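Local atomic coordinates of probable glutamine-binding lipoprotein GlnH (GLNBP) (Mycobacterium tuberculosis H37Rv, PDB entry 6H2T), a protein that binds acidic amino acids as a probably lipid-anchored solute-binding protein of mycobacteria, and probably passes their presence on to protein kinase G signalling. Residues R100-A105 against D117-T122; T137-A142 against Q234-G239; R145-R150 against D205-D210; P3-M8 against Q201-A206. All blocks are in the same frame, centred on the assembly; numbering follows the deposited sequence. Where two conformers were deposited one is given.

Overall arrangement
All four contacts lie in a two-lobed solute-binding protein of family 3. Along the chain, contact 1 closes before contact 2 opens, contact 3 is nested inside the loop closed by contact 2, contact 1 is nested inside that of contact 4, and contacts 2 and 4 cross. Contacts 1 and 2, centres about 13 Å apart, meet in one sheet, where strands 118-119 and 233-241 are neighbours. Contacts 2 and 3, centres about 21 Å apart, share strand 140-149. Contacts 1, 2 and 3 all touch the bound glutamate, which lies where they converge. Contact 4 shares D205 and A206 with contact 3 but is packing apart from the ligand, its nearest atoms about 10 Å from contact 1 and about 15 Å from contact 2.

Contact 1. Residues R100-A105 against D117-T122; sequences RILSAA and DIVVKT. With GLU (glutamic acid), chain B.
The last methylene of a lysine, K121 CE, and not a main-chain ladder joins these segments: it lies 3.4 Å from L102 O, and no direct hydrogen bond crosses between them. Both segments follow strands that flank strand 54-58 in parallel fashion, the alpha/beta arrangement of a periplasmic-type binding-protein lobe, and helix 107-112 lies in the connection between them. K121 sends CG anti to its backbone N (chi1 -164°), stays extended as far as CE, then bends at chi4 (-62°). The bend turns NZ toward the A104 amide, and a water bridges the two: it accepts from A104 N at 2.8 Å and, weakly, from K121 NZ at 3.3 Å. D59 gives the ammonium a long, weak ionic partner. Along the strands, L102 CD1 meets V119 CG2 at 4.3 Å, an apolar touch backed by A110 and L111 of helix 107-112. Past the strands both segments reach the ligand. A104 CB stands 4.0 Å from OE1 of the bound glutamate, which R107 also hydrogen-bonds. T122 binds the ligand at its amino group and its side-chain carboxylate: T122 O accepts from the ligand N at 2.7 Å, and T122 OG1 donates to the ligand OE2 at 2.9 Å.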
loop_
_atom_site.group_PDB
_atom_site.type_symbol
_atom_site.label_atom_id
_atom_site.label_comp_id
_atom_site.label_asym_id
_atom_site.label_seq_id
_atom_site.Cartn_x
_atom_site.Cartn_y
_atom_site.Cartn_z
ATOM N N ARG A 100 4.825 5.871 -12.995
ATOM C CA ARG A 100 4.064 7.111 -12.919
ATOM C C ARG A 100 3.912 7.449 -11.442
ATOM O O ARG A 100 3.318 6.673 -10.684
ATOM C CB ARG A 100 2.695 6.989 -13.593
ATOM C CG ARG A 100 1.929 8.325 -13.603
ATOM C CD ARG A 100 0.525 8.254 -14.197
ATOM N NE ARG A 100 0.507 7.913 -15.618
ATOM C CZ ARG A 100 0.513 8.790 -16.623
ATOM N NH1 ARG A 100 0.541 10.097 -16.394
ATOM N NH2 ARG A 100 0.487 8.346 -17.875
ATOM N N ILE A 101 4.482 8.575 -11.027
ATOM C CA ILE A 101 4.443 8.938 -9.614
ATOM C C ILE A 101 3.041 9.420 -9.265
ATOM O O ILE A 101 2.556 10.418 -9.819
ATOM C CB ILE A 101 5.499 9.997 -9.279
ATOM C CG1 ILE A 101 6.884 9.527 -9.717
ATOM C CG2 ILE A 101 5.465 10.313 -7.778
ATOM C CD1 ILE A 101 7.350 8.259 -9.043
ATOM N N LEU A 102 2.393 8.712 -8.334
ATOM C CA LEU A 102 1.014 8.945 -7.922
ATOM C C LEU A 102 0.940 8.924 -6.402
ATOM O O LEU A 102 1.528 8.046 -5.765
ATOM C CB LEU A 102 0.058 7.862 -8.455
ATOM C CG LEU A 102 0.005 7.518 -9.936
ATOM C CD1 LEU A 102 -0.794 6.242 -10.122
ATOM C CD2 LEU A 102 -0.604 8.674 -10.719
ATOM N N SER A 103 0.208 9.875 -5.826
ATOM C CA SER A 103 -0.044 9.814 -4.395
ATOM C C SER A 103 -1.107 8.761 -4.086
ATOM O O SER A 103 -1.817 8.271 -4.970
ATOM C CB SER A 103 -0.511 11.170 -3.870
ATOM O OG SER A 103 -1.788 11.464 -4.404
ATOM N N ALA A 104 -1.222 8.429 -2.798
ATOM C CA ALA A 104 -2.286 7.529 -2.354
ATOM C C ALA A 104 -3.649 7.997 -2.840
ATOM O O ALA A 104 -4.501 7.182 -3.207
ATOM C CB ALA A 104 -2.274 7.420 -0.821
ATOM N N ALA A 105 -3.873 9.311 -2.863
ATOM C CA ALA A 105 -5.168 9.843 -3.253
ATOM C C ALA A 105 -5.429 9.745 -4.745
ATOM O O ALA A 105 -6.568 9.972 -5.167
ATOM C CB ALA A 105 -5.293 11.311 -2.815
ATOM N N ASP A 117 -0.832 0.807 -16.170
ATOM C CA ASP A 117 -1.312 -0.571 -16.282
ATOM C C ASP A 117 -1.745 -1.112 -14.927
ATOM O O ASP A 117 -2.797 -1.765 -14.804
ATOM C CB ASP A 117 -0.217 -1.463 -16.870
ATOM C CG ASP A 117 0.181 -1.047 -18.270
ATOM O OD1 ASP A 117 -0.724 -0.861 -19.112
ATOM O OD2 ASP A 117 1.397 -0.903 -18.524
ATOM N N ILE A 118 -0.921 -0.891 -13.903
ATOM C CA ILE A 118 -1.166 -1.431 -12.573
ATOM C C ILE A 118 -0.701 -0.404 -11.557
ATOM O O ILE A 118 0.189 0.405 -11.830
ATOM C CB ILE A 118 -0.443 -2.783 -12.306
ATOM C CG1 ILE A 118 1.086 -2.629 -12.321
ATOM C CG2 ILE A 118 -0.868 -3.866 -13.310
ATOM C CD1 ILE A 118 1.810 -3.928 -11.979
ATOM N N VAL A 119 -1.337 -0.426 -10.388
ATOM C CA VAL A 119 -0.862 0.288 -9.199
ATOM C C VAL A 119 -0.336 -0.761 -8.235
ATOM O O VAL A 119 -1.045 -1.720 -7.903
ATOM C CB VAL A 119 -1.979 1.120 -8.548
ATOM C CG1 VAL A 119 -1.542 1.649 -7.156
ATOM C CG2 VAL A 119 -2.394 2.271 -9.457
ATOM N N VAL A 120 0.922 -0.619 -7.823
ATOM C CA VAL A 120 1.477 -1.418 -6.740
ATOM C C VAL A 120 1.978 -0.404 -5.722
ATOM O O VAL A 120 3.104 0.091 -5.812
ATOM C CB VAL A 120 2.586 -2.369 -7.197
ATOM C CG1 VAL A 120 2.869 -3.403 -6.099
ATOM C CG2 VAL A 120 2.191 -3.081 -8.525
ATOM N N LYS A 121 1.108 -0.047 -4.773
ATOM C CA LYS A 121 1.400 1.023 -3.820
ATOM C C LYS A 121 0.539 0.781 -2.581
ATOM O O LYS A 121 -0.453 1.485 -2.358
ATOM C CB LYS A 121 1.132 2.405 -4.420
ATOM C CG LYS A 121 1.775 3.545 -3.633
ATOM C CD LYS A 121 1.023 4.858 -3.835
ATOM C CE LYS A 121 1.690 5.982 -3.063
ATOM N NZ LYS A 121 1.684 5.730 -1.582
ATOM N N THR A 122 0.959 -0.228 -1.808
ATOM C CA THR A 122 0.326 -0.692 -0.577
ATOM C C THR A 122 -1.192 -0.575 -0.620
ATOM O O THR A 122 -1.803 -0.080 0.331
ATOM C CB THR A 122 0.885 0.066 0.645
ATOM O OG1 THR A 122 0.683 1.489 0.504
ATOM C CG2 THR A 122 2.379 -0.216 0.810
HETATM N N GLU B . -2.966 0.474 2.746
HETATM C CA GLU B . -3.870 1.567 3.133
HETATM C C GLU B . -4.604 2.112 1.910
HETATM O O GLU B . -5.090 3.250 1.883
HETATM C CB GLU B . -3.100 2.697 3.850
HETATM C CG GLU B . -1.667 2.927 3.374
HETATM C CD GLU B . -1.583 3.440 1.946
HETATM O OE1 GLU B . -1.122 4.592 1.728
HETATM O OE2 GLU B . -1.943 2.674 1.034
HETATM O OXT GLU B . -4.714 1.385 0.917
HETATM O O HOH W 1 1.056 8.934 -1.204
#

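Contact 2. Residues T137-A142 against Q234-G239; sequences TVYLDA and QPYGVG. With GLU (glutamic acid), chain B.
Y139 and Y236 meet obliquely, their ring planes turned 57° apart, and between the side chains the main touch is a CH-pi contact: Y236 CB sits over one face of the Y139 ring, 3.8 Å from its centroid. Y139 is brought there by CG standing between its backbone N and carbonyl carbon (chi1 71°), which swings the ring across the neighbouring segment, with G237 C and V238 N at its edge. A water donates to both Y139 OH and G237 O, and D79 also binds that hydroxyl. L140 lies alongside Y236, pointing the same way, with L140 CD2 3.9 Å from Y236 CE2; A142 CB packs obliquely to the same ring. On the side of D141 and P235, V138 CG2 rests 3.8 Å from P235 CB. The backbones are joined by Y139 N to Y236 O (2.9 Å), Y236 N to L140 O (2.8 Å) and a reciprocal pair between A142 and Q234, where the antiparallel pairing is clear. The polar ends of Y236 and Q234 turn to the pocket, Y236 OH to D210 and Q234 OE1 to S124 and T172. Both residues line the pocket themselves, and these bonds are consistent with positioning residues that bind the glutamate.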
loop_
_atom_site.group_PDB
_atom_site.type_symbol
_atom_site.label_atom_id
_atom_site.label_comp_id
_atom_site.label_asym_id
_atom_site.label_seq_id
_atom_site.Cartn_x
_atom_site.Cartn_y
_atom_site.Cartn_z
ATOM N N THR A 137 -5.367 -10.948 -6.389
ATOM C CA THR A 137 -5.358 -11.582 -5.079
ATOM C C THR A 137 -4.385 -10.844 -4.152
ATOM O O THR A 137 -3.574 -10.020 -4.582
ATOM C CB THR A 137 -4.965 -13.058 -5.195
ATOM O OG1 THR A 137 -3.710 -13.166 -5.889
ATOM C CG2 THR A 137 -6.047 -13.871 -5.946
ATOM N N VAL A 138 -4.465 -11.179 -2.861
ATOM C CA VAL A 138 -3.689 -10.492 -1.831
ATOM C C VAL A 138 -2.225 -10.898 -1.927
ATOM O O VAL A 138 -1.900 -12.090 -1.893
ATOM C CB VAL A 138 -4.236 -10.841 -0.438
ATOM C CG1 VAL A 138 -3.362 -10.207 0.674
ATOM C CG2 VAL A 138 -5.717 -10.434 -0.300
ATOM N N TYR A 139 -1.320 -9.910 -1.976
ATOM C CA TYR A 139 0.102 -10.231 -2.007
ATOM C C TYR A 139 0.829 -9.880 -0.710
ATOM O O TYR A 139 1.987 -10.283 -0.539
ATOM C CB TYR A 139 0.794 -9.559 -3.217
ATOM C CG TYR A 139 0.936 -8.052 -3.125
ATOM C CD1 TYR A 139 2.038 -7.475 -2.487
ATOM C CD2 TYR A 139 -0.007 -7.208 -3.703
ATOM C CE1 TYR A 139 2.176 -6.079 -2.391
ATOM C CE2 TYR A 139 0.126 -5.814 -3.623
ATOM C CZ TYR A 139 1.213 -5.261 -2.958
ATOM O OH TYR A 139 1.333 -3.886 -2.877
ATOM N N LEU A 140 0.172 -9.192 0.222
ATOM C CA LEU A 140 0.731 -8.949 1.547
ATOM C C LEU A 140 -0.418 -8.521 2.438
ATOM O O LEU A 140 -1.281 -7.764 1.998
ATOM C CB LEU A 140 1.813 -7.851 1.521
ATOM C CG LEU A 140 2.629 -7.673 2.802
ATOM C CD1 LEU A 140 3.562 -8.860 3.048
ATOM C CD2 LEU A 140 3.442 -6.399 2.691
ATOM N N ASP A 141 -0.435 -8.997 3.680
ATOM C CA ASP A 141 -1.515 -8.653 4.599
ATOM C C ASP A 141 -0.940 -7.850 5.763
ATOM O O ASP A 141 -0.162 -8.380 6.556
ATOM C CB ASP A 141 -2.222 -9.911 5.100
ATOM C CG ASP A 141 -3.452 -9.585 5.916
ATOM O OD1 ASP A 141 -4.162 -8.622 5.547
ATOM O OD2 ASP A 141 -3.707 -10.280 6.923
ATOM N N ALA A 142 -1.335 -6.585 5.881
ATOM C CA ALA A 142 -0.844 -5.721 6.950
ATOM C C ALA A 142 -1.983 -5.374 7.909
ATOM O O ALA A 142 -3.135 -5.761 7.710
ATOM C CB ALA A 142 -0.210 -4.460 6.364
ATOM N N GLN A 234 -5.470 -4.800 6.450
ATOM C CA GLN A 234 -5.090 -4.134 5.205
ATOM C C GLN A 234 -4.540 -5.156 4.224
ATOM O O GLN A 234 -3.318 -5.370 4.147
ATOM C CB GLN A 234 -4.058 -3.034 5.456
ATOM C CG GLN A 234 -4.389 -2.107 6.603
ATOM C CD GLN A 234 -5.565 -1.179 6.317
ATOM O OE1 GLN A 234 -5.820 -0.779 5.170
ATOM N NE2 GLN A 234 -6.271 -0.813 7.364
ATOM N N PRO A 235 -5.402 -5.792 3.438
ATOM C CA PRO A 235 -4.909 -6.773 2.466
ATOM C C PRO A 235 -4.530 -6.109 1.152
ATOM O O PRO A 235 -5.398 -5.572 0.453
ATOM C CB PRO A 235 -6.094 -7.733 2.308
ATOM C CG PRO A 235 -7.318 -6.852 2.550
ATOM C CD PRO A 235 -6.876 -5.713 3.463
ATOM N N TYR A 236 -3.241 -6.149 0.806
ATOM C CA TYR A 236 -2.740 -5.431 -0.364
ATOM C C TYR A 236 -3.072 -6.182 -1.640
ATOM O O TYR A 236 -2.815 -7.388 -1.746
ATOM C CB TYR A 236 -1.224 -5.266 -0.315
ATOM C CG TYR A 236 -0.691 -4.348 0.753
ATOM C CD1 TYR A 236 -1.542 -3.648 1.608
ATOM C CD2 TYR A 236 0.673 -4.185 0.903
ATOM C CE1 TYR A 236 -1.026 -2.809 2.597
ATOM C CE2 TYR A 236 1.190 -3.349 1.873
ATOM C CZ TYR A 236 0.342 -2.669 2.707
ATOM O OH TYR A 236 0.879 -1.836 3.661
ATOM N N GLY A 237 -3.557 -5.454 -2.641
ATOM C CA GLY A 237 -3.737 -6.015 -3.960
ATOM C C GLY A 237 -3.075 -5.120 -4.988
ATOM O O GLY A 237 -2.827 -3.941 -4.748
ATOM N N VAL A 238 -2.759 -5.710 -6.133
ATOM C CA VAL A 238 -2.366 -4.919 -7.297
ATOM C C VAL A 238 -3.628 -4.308 -7.890
ATOM O O VAL A 238 -4.581 -5.025 -8.217
ATOM C CB VAL A 238 -1.630 -5.787 -8.327
ATOM C CG1 VAL A 238 -1.293 -4.972 -9.572
ATOM C CG2 VAL A 238 -0.361 -6.392 -7.707
ATOM N N GLY A 239 -3.646 -2.983 -8.016
ATOM C CA GLY A 239 -4.824 -2.293 -8.541
ATOM C C GLY A 239 -4.783 -2.268 -10.056
ATOM O O GLY A 239 -3.740 -2.031 -10.665
HETATM N N GLU B . -2.966 0.474 2.746
HETATM C CA GLU B . -3.870 1.567 3.133
HETATM C C GLU B . -4.604 2.112 1.910
HETATM O O GLU B . -5.090 3.250 1.883
HETATM C CB GLU B . -3.100 2.697 3.850
HETATM C CG GLU B . -1.667 2.927 3.374
HETATM C CD GLU B . -1.583 3.440 1.946
HETATM O OE1 GLU B . -1.122 4.592 1.728
HETATM O OE2 GLU B . -1.943 2.674 1.034
HETATM O OXT GLU B . -4.714 1.385 0.917
HETATM O O HOH W 2 -0.704 -2.258 -4.072
#

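Contact 3. Residues R145-R150 against D205-D210; sequences RILAPR and DAVSTD. With GLU (glutamic acid), chain B.
The antiparallel pairing of strand 140-149 with strand 206-208 belongs to the central sheet of the second lobe, and its far end delivers D210 to the glutamate site. L147 and V207 form a hydrogen-bonded pair: L147 N reaches V207 O at 2.7 Å, and V207 N returns to L147 O at 3.0 Å. Their side chains share a face of the sheet, L147 CB standing 4.2 Å from V207 CB, with helix 211-220 packed on L147 and helix 192-200 on V207. On the other face I146 CG2 touches A206 CB. Toward the ligand, R145 N donates to T209 O at 2.9 Å. R145 O is shared: S208 OG, which chi1 (-179°) holds opposite the serine's own N, donates to it at 2.8 Å from above the carbonyl plane, while T209 N adds only a weak bond. At T209 the chain changes direction and leaves this sheet; T209 OG1 bonds to S173 and lies 3.6 Å from the ligand CG. One residue on, D210 OD2 accepts from the ligand amino N at 2.7 Å. Such an aspartate, at the N-cap position before helix 211-220 and receiving the alpha-ammonium, is typical of amino-acid sites in family 3 solute-binding proteins.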
loop_
_atom_site.group_PDB
_atom_site.type_symbol
_atom_site.label_atom_id
_atom_site.label_comp_id
_atom_site.label_asym_id
_atom_site.label_seq_id
_atom_site.Cartn_x
_atom_site.Cartn_y
_atom_site.Cartn_z
ATOM N N ARG A 145 -1.646 0.215 12.743
ATOM C CA ARG A 145 -1.231 0.378 14.137
ATOM C C ARG A 145 -0.841 1.837 14.340
ATOM O O ARG A 145 -1.201 2.714 13.548
ATOM C CB ARG A 145 -0.110 -0.617 14.493
ATOM C CG ARG A 145 -0.573 -2.077 14.433
ATOM C CD ARG A 145 0.473 -3.048 14.964
ATOM N NE ARG A 145 0.702 -2.858 16.397
ATOM C CZ ARG A 145 1.701 -3.413 17.080
ATOM N NH1 ARG A 145 2.574 -4.209 16.465
ATOM N NH2 ARG A 145 1.826 -3.174 18.384
ATOM N N ILE A 146 -0.080 2.107 15.401
ATOM C CA ILE A 146 0.257 3.464 15.820
ATOM C C ILE A 146 1.770 3.578 15.939
ATOM O O ILE A 146 2.425 2.658 16.428
ATOM C CB ILE A 146 -0.409 3.803 17.166
ATOM C CG1 ILE A 146 -1.934 3.771 17.025
ATOM C CG2 ILE A 146 0.085 5.165 17.702
ATOM C CD1 ILE A 146 -2.657 3.786 18.387
ATOM N N LEU A 147 2.318 4.702 15.483
ATOM C CA LEU A 147 3.745 4.994 15.586
ATOM C C LEU A 147 3.927 6.255 16.426
ATOM O O LEU A 147 3.262 7.269 16.176
ATOM C CB LEU A 147 4.349 5.174 14.183
ATOM C CG LEU A 147 5.831 5.553 14.104
ATOM C CD1 LEU A 147 6.686 4.347 14.359
ATOM C CD2 LEU A 147 6.177 6.133 12.716
ATOM N N ALA A 148 4.786 6.194 17.447
ATOM C CA ALA A 148 5.000 7.345 18.317
ATOM C C ALA A 148 6.452 7.361 18.767
ATOM O O ALA A 148 7.138 6.336 18.699
ATOM C CB ALA A 148 4.064 7.312 19.540
ATOM N N PRO A 149 6.960 8.507 19.216
ATOM C CA PRO A 149 8.315 8.508 19.780
ATOM C C PRO A 149 8.379 7.626 21.018
ATOM O O PRO A 149 7.386 7.412 21.717
ATOM C CB PRO A 149 8.562 9.980 20.127
ATOM C CG PRO A 149 7.599 10.746 19.218
ATOM C CD PRO A 149 6.383 9.866 19.174
ATOM N N ARG A 150 9.589 7.133 21.300
ATOM C CA ARG A 150 9.750 6.170 22.382
ATOM C C ARG A 150 9.393 6.752 23.746
ATOM O O ARG A 150 9.040 5.997 24.655
ATOM C CB ARG A 150 11.182 5.636 22.403
ATOM C CG ARG A 150 11.382 4.494 21.438
ATOM C CD ARG A 150 12.853 4.319 21.104
ATOM N NE ARG A 150 13.001 3.192 20.193
ATOM C CZ ARG A 150 13.023 1.927 20.606
ATOM N NH1 ARG A 150 12.953 1.647 21.911
ATOM N NH2 ARG A 150 13.145 0.951 19.728
ATOM N N ASP A 205 1.924 14.318 16.909
ATOM C CA ASP A 205 2.211 13.463 18.053
ATOM C C ASP A 205 2.342 11.990 17.712
ATOM O O ASP A 205 3.027 11.259 18.437
ATOM C CB ASP A 205 1.115 13.638 19.109
ATOM C CG ASP A 205 1.012 15.074 19.569
ATOM O OD1 ASP A 205 2.059 15.629 19.965
ATOM O OD2 ASP A 205 -0.094 15.653 19.503
ATOM N N ALA A 206 1.710 11.543 16.632
ATOM C CA ALA A 206 1.720 10.133 16.262
ATOM C C ALA A 206 1.356 10.006 14.793
ATOM O O ALA A 206 0.799 10.927 14.191
ATOM C CB ALA A 206 0.741 9.326 17.128
ATOM N N VAL A 207 1.695 8.853 14.219
ATOM C CA VAL A 207 1.260 8.464 12.886
ATOM C C VAL A 207 0.463 7.177 13.036
ATOM O O VAL A 207 0.815 6.319 13.849
ATOM C CB VAL A 207 2.478 8.262 11.954
ATOM C CG1 VAL A 207 2.030 7.880 10.541
ATOM C CG2 VAL A 207 3.349 9.533 11.935
ATOM N N SER A 208 -0.605 7.017 12.261
ATOM C CA SER A 208 -1.321 5.745 12.285
ATOM C C SER A 208 -1.585 5.248 10.869
ATOM O O SER A 208 -2.269 5.921 10.097
ATOM C CB SER A 208 -2.638 5.854 13.058
ATOM O OG SER A 208 -3.276 4.571 13.071
ATOM N N THR A 209 -1.038 4.079 10.536
ATOM C CA THR A 209 -1.273 3.436 9.247
ATOM C C THR A 209 -0.770 2.001 9.338
ATOM O O THR A 209 -0.438 1.508 10.425
ATOM C CB THR A 209 -0.613 4.210 8.093
ATOM O OG1 THR A 209 -1.065 3.677 6.837
ATOM C CG2 THR A 209 0.926 4.139 8.144
ATOM N N ASP A 210 -0.722 1.337 8.183
ATOM C CA ASP A 210 -0.266 -0.047 8.080
ATOM C C ASP A 210 1.045 -0.252 8.828
ATOM O O ASP A 210 1.996 0.515 8.641
ATOM C CB ASP A 210 -0.036 -0.405 6.611
ATOM C CG ASP A 210 -1.232 -0.117 5.726
ATOM O OD1 ASP A 210 -2.298 0.291 6.226
ATOM O OD2 ASP A 210 -1.075 -0.300 4.499
HETATM N N GLU B . -2.966 0.474 2.746
HETATM C CA GLU B . -3.870 1.567 3.133
HETATM C C GLU B . -4.604 2.112 1.910
HETATM O O GLU B . -5.090 3.250 1.883
HETATM C CB GLU B . -3.100 2.697 3.850
HETATM C CG GLU B . -1.667 2.927 3.374
HETATM C CD GLU B . -1.583 3.440 1.946
HETATM O OE1 GLU B . -1.122 4.592 1.728
HETATM O OE2 GLU B . -1.943 2.674 1.034
HETATM O OXT GLU B . -4.714 1.385 0.917
#

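Contact 4. Residues P3-M8 against Q201-A206; sequences PTPVGM and QREIDA
An extended chain (chi1 164°) carries the sulfur of M8 out to E203, and a final twist at chi3 (-135°) lays its methyl against that residue. From the facing segment E203 starts with CG turned away from its carbonyl carbon (chi1 -60°) and runs straight on through chi2, crossing the methionine at a slant. M8 CE consequently lies 3.8 Å from E203 CB and equally 3.8 Å from E203 OE1, so the methyl spans the root and the carboxylate of one side chain. M8 SD approaches E203 OE1 at 3.9 Å. Beyond E203, M8 CE also touches I204 CG2 at 4.1 Å, a contact between two apolar side chains. P5 adds its ring, with P5 CD 4.2 Å from E203 OE1. No hydrogen bond joins the segments, so the evidence is for van der Waals packing. A type II turn from P5 to M8 folds the N-terminal segment back, and G7 O within it is bonded by R169. Across from it, helix 192-200 ends in a Schellman motif with R202 at C-prime. P5 packs on D194 and V197 of that helix, while M8 and I204 both rest on A198 and on V187 of strand 185-189.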
loop_
_atom_site.group_PDB
_atom_site.type_symbol
_atom_site.label_atom_id
_atom_site.label_comp_id
_atom_site.label_asym_id
_atom_site.label_seq_id
_atom_site.Cartn_x
_atom_site.Cartn_y
_atom_site.Cartn_z
ATOM N N PRO A 3 13.023 21.354 6.907
ATOM C CA PRO A 3 12.092 20.982 5.843
ATOM C C PRO A 3 10.655 21.017 6.337
ATOM O O PRO A 3 10.368 20.804 7.518
ATOM C CB PRO A 3 12.521 19.556 5.491
ATOM C CG PRO A 3 13.153 19.035 6.740
ATOM C CD PRO A 3 13.834 20.217 7.375
ATOM N N THR A 4 9.741 21.269 5.400
ATOM C CA THR A 4 8.309 21.293 5.661
ATOM C C THR A 4 7.607 20.381 4.663
ATOM O O THR A 4 7.810 20.523 3.444
ATOM C CB THR A 4 7.749 22.721 5.554
ATOM O OG1 THR A 4 8.129 23.478 6.710
ATOM C CG2 THR A 4 6.233 22.717 5.409
ATOM N N PRO A 5 6.802 19.439 5.117
ATOM C CA PRO A 5 5.971 18.685 4.172
ATOM C C PRO A 5 5.012 19.609 3.447
ATOM O O PRO A 5 4.085 20.149 4.056
ATOM C CB PRO A 5 5.236 17.673 5.062
ATOM C CG PRO A 5 6.040 17.587 6.310
ATOM C CD PRO A 5 6.668 18.951 6.497
ATOM N N VAL A 6 5.252 19.834 2.154
ATOM C CA VAL A 6 4.295 20.591 1.362
ATOM C C VAL A 6 2.998 19.804 1.290
ATOM O O VAL A 6 2.992 18.606 0.975
ATOM C CB VAL A 6 4.860 20.891 -0.034
ATOM C CG1 VAL A 6 3.759 21.418 -0.951
ATOM C CG2 VAL A 6 6.001 21.893 0.059
ATOM N N GLY A 7 1.892 20.465 1.597
ATOM C CA GLY A 7 0.599 19.825 1.569
ATOM C C GLY A 7 0.063 19.394 2.917
ATOM O O GLY A 7 -0.873 18.585 2.958
ATOM N N MET A 8 0.616 19.905 4.017
ATOM C CA MET A 8 0.159 19.494 5.335
ATOM C C MET A 8 -1.080 20.292 5.710
ATOM O O MET A 8 -1.089 21.524 5.614
ATOM C CB MET A 8 1.276 19.680 6.361
ATOM C CG MET A 8 0.844 19.647 7.801
ATOM S SD MET A 8 2.283 20.060 8.833
ATOM C CE MET A 8 2.193 18.837 10.133
ATOM N N GLN A 201 9.841 16.845 13.376
ATOM C CA GLN A 201 9.820 18.256 13.730
ATOM C C GLN A 201 8.801 18.577 14.818
ATOM O O GLN A 201 8.549 19.757 15.083
ATOM C CB GLN A 201 9.563 19.107 12.483
ATOM C CG GLN A 201 10.468 18.761 11.299
ATOM C CD GLN A 201 11.946 18.925 11.614
ATOM O OE1 GLN A 201 12.324 19.721 12.473
ATOM N NE2 GLN A 201 12.788 18.156 10.930
ATOM N N ARG A 202 8.226 17.556 15.461
ATOM C CA ARG A 202 7.293 17.737 16.581
ATOM C C ARG A 202 6.086 18.587 16.180
ATOM O O ARG A 202 5.531 19.326 16.991
ATOM C CB ARG A 202 8.008 18.322 17.805
ATOM C CG ARG A 202 9.295 17.576 18.135
ATOM C CD ARG A 202 9.694 17.738 19.591
ATOM N NE ARG A 202 10.251 16.501 20.135
ATOM C CZ ARG A 202 11.541 16.182 20.097
ATOM N NH1 ARG A 202 12.418 17.009 19.540
ATOM N NH2 ARG A 202 11.958 15.035 20.616
ATOM N N GLU A 203 5.662 18.460 14.924
ATOM C CA GLU A 203 4.449 19.100 14.417
ATOM C C GLU A 203 3.220 18.220 14.561
ATOM O O GLU A 203 2.091 18.685 14.308
ATOM C CB GLU A 203 4.643 19.482 12.947
ATOM C CG GLU A 203 5.811 20.446 12.759
ATOM C CD GLU A 203 6.140 20.702 11.309
ATOM O OE1 GLU A 203 5.828 19.834 10.475
ATOM O OE2 GLU A 203 6.733 21.761 11.011
ATOM N N ILE A 204 3.422 16.957 14.936
ATOM C CA ILE A 204 2.365 16.002 15.230
ATOM C C ILE A 204 2.827 15.163 16.415
ATOM O O ILE A 204 3.973 15.253 16.861
ATOM C CB ILE A 204 2.039 15.086 14.033
ATOM C CG1 ILE A 204 3.303 14.346 13.587
ATOM C CG2 ILE A 204 1.452 15.888 12.864
ATOM C CD1 ILE A 204 3.055 13.274 12.562
ATOM N N ASP A 205 1.924 14.318 16.909
ATOM C CA ASP A 205 2.211 13.463 18.053
ATOM C C ASP A 205 2.342 11.990 17.712
ATOM O O ASP A 205 3.027 11.259 18.437
ATOM C CB ASP A 205 1.115 13.638 19.109
ATOM C CG ASP A 205 1.012 15.074 19.569
ATOM O OD1 ASP A 205 2.059 15.629 19.965
ATOM O OD2 ASP A 205 -0.094 15.653 19.503
ATOM N N ALA A 206 1.710 11.543 16.632
ATOM C CA ALA A 206 1.720 10.133 16.262
ATOM C C ALA A 206 1.356 10.006 14.793
ATOM O O ALA A 206 0.799 10.927 14.191
ATOM C CB ALA A 206 0.741 9.326 17.128
#